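Local coordinates for arginine kinase (Anthopleura japonica, PDB 4RF6), which catalyses the reversible transfer of a phosphate group from ATP to L-arginine, giving phospho-L-arginine and ADP, with two phosphagen kinase units fused in one monomeric chain, at residues A535-Q538 and K539-D543; K183-Q186 and Q187-D191; N560-W563 and P564-R567. All blocks are in the same frame, centred on the assembly; numbering follows the deposited sequence.

Overall arrangement
Interactions 1 and 2 are surface contacts on equivalent short helices, 534-542 and 182-190, in the second and first approximate repeats of the chain. Their centres lie about 19 Å apart and their nearest atoms about 7 Å. Each joins two turns of one helix by i to i+4 backbone bonds, a Thr-Leu methyl contact and a glutamine reaching the residue four further on: an asparagine in interaction 1, an aspartate in interaction 2. Interaction 3, partly buried and nearer the centre of the chain, belongs to the same repeat as interaction 1 but lies in a loop of two beta turns. There an arginine guanidinium binds carbonyl oxygens and a proline packs on a tryptophan.

Interaction 1 (A535-Q538 and K539-D543); sequences ATRQ and KLVND
Four successive i to i+4 bonds carry the backbone of the alpha helix 534-542 from Ala-535-Gln-538 into Lys-539-Asp-543, the shortest running from Val-541 N to Arg-537 O at 2.8 Å. Thr-536 and Leu-540 lie side by side on the inner face, where methyl CG2 of Thr-536 meets CD1 of Leu-540 at 4.0 Å. Tyr-527 of strand 524-528 touches both residues, and Met-532 also packs on Leu-540, so this face seats the helix against the edge of the eight-stranded antiparallel sheet of the second phosphagen kinase repeat. Arg-537 and Val-541 run alongside each other next round the helix. The aliphatic part of the arginine makes this contact, CG lying 4.0 Å from Val-541 CG2, and Leu-546 touches both side chains. On the exposed side, Gln-538 sends CG anti to its backbone N (chi1 -170°) and then bends at chi2, turning its amide along the helix toward Asn-542. The two amide planes are 34° apart. Gln-538 NE2 donates to Asn-542 OD1 at 2.9 Å in a bent bond: the oxygen lies near the donor's amide plane, whereas NE2 stands above the plane of the Asn-542 carbonyl.

Interaction 2 (K183-Q186 and Q187-D191); sequences KTRQ and QLVDD
Thr-184 and Leu-188 meet on the side of the alpha helix 182-190 where Leu-188 is buried, their side chains side by side and pointing the same way, 3.9 Å apart between Thr-184 CG2 and Leu-188 CD1. The backbone bonds run i to i+4, with Leu-188 N donating to Thr-184 O at 3.0 Å. Next round the helix, Val-189 places CG2 over one face of the Arg-185 guanidinium, off toward its rim, and nearest to NH1 at 4.1 Å. Arg-185 reaches this position by a bend at chi3 (69°). The third pair is polar: Gln-186 crosses Asp-190 with amide and carboxylate planes 56° apart, and Gln-186 NE2 gives a weak hydrogen bond to Asp-190 OD1 at 3.3 Å. At the exposed surface Lys-183 and Gln-187 form a fourth such pair, Lys-183 CE lying 4.0 Å from Gln-187 NE2.

Further out, Thr-184 OG1 is hydrogen-bonded to Asp-181 OD1, just before the segment, while a long, weak ion pair links Arg-185 NE to Glu-182. Met-180 and Phe-193 pack on Leu-188, and Leu-194 on Val-189, tying the helix to the chain on both sides of it in the first phosphagen kinase repeat. The side chain of Val-189 is about 6 Å from that of His-192, a predicted ATP-binding residue. Asp-191 OD2 forms a salt bridge with Lys-223 NZ. A water spans one turn, donating to Thr-184 OG1 at 3.2 Å and to Gln-187 OE1 at 3.0 Å.

Interaction 3 (N560-W563 and P564-R567); sequences NKLW and PEGR
Arg-567 grips Lys-561 O end-on with two nitrogens, NH1 at 2.8 Å and NH2 at 3.0 Å. Both approach from the same face of the carbonyl plane, while the oxygen itself lies in the guanidinium plane, only 3° out of it. Arg-567 NH1 also donates to Glu-565 O at 3.0 Å, here with the acceptor tilted from that plane. Outside the loop, Asn-582 O accepts from Arg-567 NE, and Val-559 O weakly from NH2. These bonds hold the group's rotation. Two type II beta turns, Asn-560 to Trp-563 and Pro-564 to Arg-567, joined to each other by the cis peptide bond between Trp-563 and Pro-564, make up the loop between helix 552-557 and strand 568-572. Glu-565 N bridges the junction to Leu-562 O at 2.9 Å. The loop meets the first repeat: Leu-562 and Glu-565 touch Lys-242 of strand 235-242, and Leu-562 also Asn-124. The cis bond folds the proline back over the preceding ring: Pro-564 CB makes a CH-pi contact 3.6 Å from the centroid of the five-membered ring of Trp-563, 14° off its normal. The six-membered part of the indole meets Arg-567, with Trp-563 CE3 over one guanidinium face and 3.5 Å from NE; the two planes are 52° apart. Glu-565 forms a salt bridge with Arg-501 of helix 501-516, while methyl CD1 of Leu-562 lies 3.7 Å from Glu-565 OE1.

Interaction 1 (A535-Q538 and K539-D543)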
loop_
_atom_site.group_PDB
_atom_site.type_symbol
_atom_site.label_atom_id
_atom_site.label_comp_id
_atom_site.label_asym_id
_atom_site.label_seq_id
_atom_site.Cartn_x
_atom_site.Cartn_y
_atom_site.Cartn_z
ATOM N N ALA A 535 0.935 -1.646 20.101
ATOM C CA ALA A 535 1.944 -1.587 21.161
ATOM C C ALA A 535 3.355 -1.269 20.657
ATOM O O ALA A 535 4.127 -0.590 21.338
ATOM C CB ALA A 535 1.948 -2.875 21.952
ATOM N N THR A 536 3.697 -1.795 19.483
ATOM C CA THR A 536 4.974 -1.488 18.845
ATOM C C THR A 536 5.020 -0.001 18.515
ATOM O O THR A 536 6.012 0.683 18.775
ATOM C CB THR A 536 5.167 -2.290 17.546
ATOM O OG1 THR A 536 5.238 -3.691 17.844
ATOM C CG2 THR A 536 6.447 -1.875 16.845
ATOM N N ARG A 537 3.924 0.483 17.940
ATOM C CA ARG A 537 3.786 1.885 17.583
ATOM C C ARG A 537 3.987 2.769 18.800
ATOM O O ARG A 537 4.899 3.593 18.829
ATOM C CB ARG A 537 2.409 2.139 16.975
ATOM C CG ARG A 537 2.159 3.585 16.577
ATOM C CD ARG A 537 1.188 3.650 15.416
ATOM N NE ARG A 537 0.382 2.435 15.352
ATOM C CZ ARG A 537 0.114 1.762 14.236
ATOM N NH1 ARG A 537 0.579 2.190 13.070
ATOM N NH2 ARG A 537 -0.625 0.661 14.286
ATOM N N GLN A 538 3.140 2.577 19.808
ATOM C CA GLN A 538 3.188 3.366 21.034
ATOM C C GLN A 538 4.600 3.448 21.606
ATOM O O GLN A 538 5.067 4.520 21.996
ATOM C CB GLN A 538 2.246 2.771 22.079
ATOM C CG GLN A 538 2.059 3.678 23.279
ATOM C CD GLN A 538 1.617 5.072 22.870
ATOM O OE1 GLN A 538 0.489 5.266 22.418
ATOM N NE2 GLN A 538 2.511 6.047 23.008
ATOM N N LYS A 539 5.270 2.302 21.642
ATOM C CA LYS A 539 6.650 2.221 22.098
ATOM C C LYS A 539 7.556 3.133 21.275
ATOM O O LYS A 539 8.375 3.879 21.825
ATOM C CB LYS A 539 7.133 0.770 22.032
ATOM C CG LYS A 539 8.640 0.609 21.934
ATOM C CD LYS A 539 9.076 -0.845 22.080
ATOM C CE LYS A 539 10.121 -1.200 21.033
ATOM N NZ LYS A 539 10.903 -0.000 20.605
ATOM N N LEU A 540 7.393 3.080 19.955
ATOM C CA LEU A 540 8.182 3.907 19.047
ATOM C C LEU A 540 7.881 5.396 19.221
ATOM O O LEU A 540 8.798 6.220 19.194
ATOM C CB LEU A 540 7.968 3.472 17.595
ATOM C CG LEU A 540 8.570 2.109 17.257
ATOM C CD1 LEU A 540 8.104 1.626 15.893
ATOM C CD2 LEU A 540 10.087 2.169 17.313
ATOM N N VAL A 541 6.604 5.736 19.403
ATOM C CA VAL A 541 6.207 7.127 19.633
ATOM C C VAL A 541 6.860 7.668 20.905
ATOM O O VAL A 541 7.334 8.806 20.940
ATOM C CB VAL A 541 4.679 7.293 19.769
ATOM C CG1 VAL A 541 4.306 8.769 19.720
ATOM C CG2 VAL A 541 3.945 6.543 18.674
ATOM N N ASN A 542 6.875 6.843 21.947
ATOM C CA ASN A 542 7.444 7.237 23.229
ATOM C C ASN A 542 8.941 7.544 23.152
ATOM O O ASN A 542 9.441 8.403 23.877
ATOM C CB ASN A 542 7.168 6.166 24.290
ATOM C CG ASN A 542 5.691 6.045 24.634
ATOM O OD1 ASN A 542 4.891 6.933 24.331
ATOM N ND2 ASN A 542 5.326 4.945 25.284
ATOM N N ASP A 543 9.654 6.842 22.273
ATOM C CA ASP A 543 11.072 7.119 22.048
ATOM C C ASP A 543 11.270 8.214 20.992
ATOM O O ASP A 543 12.404 8.608 20.706
ATOM C CB ASP A 543 11.820 5.848 21.626
ATOM C CG ASP A 543 12.085 4.903 22.784
ATOM O OD1 ASP A 543 12.089 5.362 23.944
ATOM O OD2 ASP A 543 12.305 3.700 22.526
#

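Interaction 2 (K183-Q186 and Q187-D191)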
loop_
_atom_site.group_PDB
_atom_site.type_symbol
_atom_site.label_atom_id
_atom_site.label_comp_id
_atom_site.label_asym_id
_atom_site.label_seq_id
_atom_site.Cartn_x
_atom_site.Cartn_y
_atom_site.Cartn_z
ATOM N N LYS A 183 -3.439 -14.021 20.350
ATOM C CA LYS A 183 -2.324 -13.375 19.669
ATOM C C LYS A 183 -2.463 -13.470 18.148
ATOM O O LYS A 183 -2.319 -12.475 17.437
ATOM C CB LYS A 183 -1.006 -14.011 20.114
ATOM C CG LYS A 183 0.217 -13.406 19.457
ATOM C CD LYS A 183 1.490 -14.020 20.009
ATOM C CE LYS A 183 2.721 -13.373 19.404
ATOM N NZ LYS A 183 3.953 -14.129 19.755
ATOM N N THR A 184 -2.755 -14.676 17.666
ATOM C CA THR A 184 -2.916 -14.937 16.236
ATOM C C THR A 184 -4.126 -14.207 15.667
ATOM O O THR A 184 -4.065 -13.632 14.575
ATOM C CB THR A 184 -3.068 -16.442 15.959
ATOM O OG1 THR A 184 -1.900 -17.134 16.419
ATOM C CG2 THR A 184 -3.258 -16.709 14.470
ATOM N N ARG A 185 -5.226 -14.250 16.414
ATOM C CA ARG A 185 -6.455 -13.565 16.040
ATOM C C ARG A 185 -6.158 -12.084 15.808
ATOM O O ARG A 185 -6.543 -11.512 14.783
ATOM C CB ARG A 185 -7.496 -13.734 17.150
ATOM C CG ARG A 185 -8.946 -13.559 16.713
ATOM C CD ARG A 185 -9.831 -13.158 17.892
ATOM N NE ARG A 185 -9.524 -11.801 18.341
ATOM C CZ ARG A 185 -10.198 -10.714 17.970
ATOM N NH1 ARG A 185 -11.235 -10.814 17.148
ATOM N NH2 ARG A 185 -9.834 -9.523 18.426
ATOM N N GLN A 186 -5.451 -11.482 16.762
ATOM C CA GLN A 186 -5.079 -10.072 16.692
ATOM C C GLN A 186 -4.280 -9.759 15.431
ATOM O O GLN A 186 -4.538 -8.767 14.743
ATOM C CB GLN A 186 -4.253 -9.693 17.925
ATOM C CG GLN A 186 -4.172 -8.197 18.147
ATOM C CD GLN A 186 -5.521 -7.527 17.971
ATOM O OE1 GLN A 186 -6.460 -7.787 18.727
ATOM N NE2 GLN A 186 -5.633 -6.678 16.955
ATOM N N GLN A 187 -3.301 -10.612 15.144
ATOM C CA GLN A 187 -2.460 -10.465 13.963
ATOM C C GLN A 187 -3.275 -10.475 12.674
ATOM O O GLN A 187 -3.118 -9.602 11.816
ATOM C CB GLN A 187 -1.420 -11.586 13.915
ATOM C CG GLN A 187 -0.438 -11.580 15.078
ATOM C CD GLN A 187 0.795 -12.426 14.810
ATOM O OE1 GLN A 187 0.845 -13.187 13.841
ATOM N NE2 GLN A 187 1.801 -12.288 15.667
ATOM N N LEU A 188 -4.140 -11.476 12.542
ATOM C CA LEU A 188 -4.956 -11.633 11.343
ATOM C C LEU A 188 -5.960 -10.486 11.170
ATOM O O LEU A 188 -6.292 -10.114 10.041
ATOM C CB LEU A 188 -5.654 -12.996 11.347
ATOM C CG LEU A 188 -4.729 -14.200 11.164
ATOM C CD1 LEU A 188 -5.440 -15.504 11.497
ATOM C CD2 LEU A 188 -4.180 -14.249 9.748
ATOM N N VAL A 189 -6.435 -9.926 12.283
ATOM C CA VAL A 189 -7.274 -8.729 12.230
ATOM C C VAL A 189 -6.448 -7.558 11.698
ATOM O O VAL A 189 -6.892 -6.816 10.816
ATOM C CB VAL A 189 -7.854 -8.357 13.617
ATOM C CG1 VAL A 189 -8.448 -6.964 13.588
ATOM C CG2 VAL A 189 -8.912 -9.353 14.044
ATOM N N ASP A 190 -5.237 -7.414 12.232
ATOM C CA ASP A 190 -4.325 -6.353 11.812
ATOM C C ASP A 190 -4.008 -6.411 10.317
ATOM O O ASP A 190 -3.817 -5.376 9.679
ATOM C CB ASP A 190 -3.030 -6.387 12.634
ATOM C CG ASP A 190 -3.199 -5.791 14.023
ATOM O OD1 ASP A 190 -4.263 -5.190 14.288
ATOM O OD2 ASP A 190 -2.262 -5.920 14.842
ATOM N N ASP A 191 -3.955 -7.618 9.762
ATOM C CA ASP A 191 -3.703 -7.793 8.334
ATOM C C ASP A 191 -5.006 -7.733 7.539
ATOM O O ASP A 191 -4.989 -7.739 6.306
ATOM C CB ASP A 191 -2.994 -9.125 8.071
ATOM C CG ASP A 191 -1.665 -9.236 8.793
ATOM O OD1 ASP A 191 -1.006 -8.193 8.992
ATOM O OD2 ASP A 191 -1.276 -10.369 9.155
HETATM O O HOH W 1 0.755 -15.979 14.983
#

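Interaction 3 (N560-W563 and P564-R567)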
loop_
_atom_site.group_PDB
_atom_site.type_symbol
_atom_site.label_atom_id
_atom_site.label_comp_id
_atom_site.label_asym_id
_atom_site.label_seq_id
_atom_site.Cartn_x
_atom_site.Cartn_y
_atom_site.Cartn_z
ATOM N N ASN A 560 4.578 10.085 -1.316
ATOM C CA ASN A 560 3.738 9.260 -0.441
ATOM C C ASN A 560 3.141 8.005 -1.083
ATOM O O ASN A 560 2.306 7.341 -0.469
ATOM C CB ASN A 560 2.594 10.090 0.148
ATOM C CG ASN A 560 3.037 10.988 1.281
ATOM O OD1 ASN A 560 4.036 10.721 1.952
ATOM N ND2 ASN A 560 2.272 12.053 1.521
ATOM N N LYS A 561 3.555 7.690 -2.308
ATOM C CA LYS A 561 2.923 6.620 -3.087
ATOM C C LYS A 561 2.917 5.281 -2.356
ATOM O O LYS A 561 3.929 4.875 -1.780
ATOM C CB LYS A 561 3.597 6.450 -4.457
ATOM C CG LYS A 561 3.504 7.657 -5.388
ATOM C CD LYS A 561 3.879 7.269 -6.822
ATOM C CE LYS A 561 4.207 8.484 -7.688
ATOM N NZ LYS A 561 5.608 8.948 -7.468
ATOM N N LEU A 562 1.757 4.619 -2.374
ATOM C CA LEU A 562 1.590 3.282 -1.800
ATOM C C LEU A 562 1.857 3.208 -0.293
ATOM O O LEU A 562 2.217 2.146 0.223
ATOM C CB LEU A 562 2.467 2.267 -2.540
ATOM C CG LEU A 562 2.310 2.190 -4.059
ATOM C CD1 LEU A 562 3.081 0.987 -4.598
ATOM C CD2 LEU A 562 0.838 2.131 -4.490
ATOM N N TRP A 563 1.671 4.325 0.408
ATOM C CA TRP A 563 1.876 4.364 1.856
ATOM C C TRP A 563 1.098 3.262 2.560
ATOM O O TRP A 563 -0.078 3.044 2.261
ATOM C CB TRP A 563 1.449 5.714 2.426
ATOM C CG TRP A 563 1.906 5.892 3.828
ATOM C CD1 TRP A 563 1.206 5.611 4.972
ATOM C CD2 TRP A 563 3.185 6.363 4.246
ATOM N NE1 TRP A 563 1.978 5.889 6.076
ATOM C CE2 TRP A 563 3.200 6.354 5.655
ATOM C CE3 TRP A 563 4.323 6.801 3.563
ATOM C CZ2 TRP A 563 4.309 6.766 6.393
ATOM C CZ3 TRP A 563 5.421 7.208 4.294
ATOM C CH2 TRP A 563 5.406 7.191 5.693
ATOM N N PRO A 564 1.738 2.564 3.514
ATOM C CA PRO A 564 3.112 2.684 4.016
ATOM C C PRO A 564 4.032 1.576 3.515
ATOM O O PRO A 564 5.015 1.255 4.187
ATOM C CB PRO A 564 2.919 2.499 5.518
ATOM C CG PRO A 564 1.808 1.455 5.586
ATOM C CD PRO A 564 0.922 1.690 4.378
ATOM N N GLU A 565 3.715 0.993 2.364
ATOM C CA GLU A 565 4.491 -0.128 1.844
ATOM C C GLU A 565 5.951 0.245 1.646
ATOM O O GLU A 565 6.257 1.284 1.060
ATOM C CB GLU A 565 3.896 -0.623 0.525
ATOM C CG GLU A 565 4.669 -1.760 -0.129
ATOM C CD GLU A 565 3.951 -2.337 -1.340
ATOM O OE1 GLU A 565 4.112 -1.790 -2.450
ATOM O OE2 GLU A 565 3.227 -3.340 -1.173
ATOM N N GLY A 566 6.853 -0.592 2.154
ATOM C CA GLY A 566 8.277 -0.379 1.941
ATOM C C GLY A 566 8.913 0.536 2.975
ATOM O O GLY A 566 10.128 0.759 2.951
ATOM N N ARG A 567 8.091 1.064 3.880
ATOM C CA ARG A 567 8.558 2.011 4.891
ATOM C C ARG A 567 8.809 1.301 6.214
ATOM O O ARG A 567 8.050 0.405 6.603
ATOM C CB ARG A 567 7.528 3.120 5.113
ATOM C CG ARG A 567 7.563 4.263 4.102
ATOM C CD ARG A 567 6.977 3.870 2.760
ATOM N NE ARG A 567 6.868 5.015 1.856
ATOM C CZ ARG A 567 6.029 5.073 0.826
ATOM N NH1 ARG A 567 5.233 4.048 0.558
ATOM N NH2 ARG A 567 5.985 6.154 0.059
#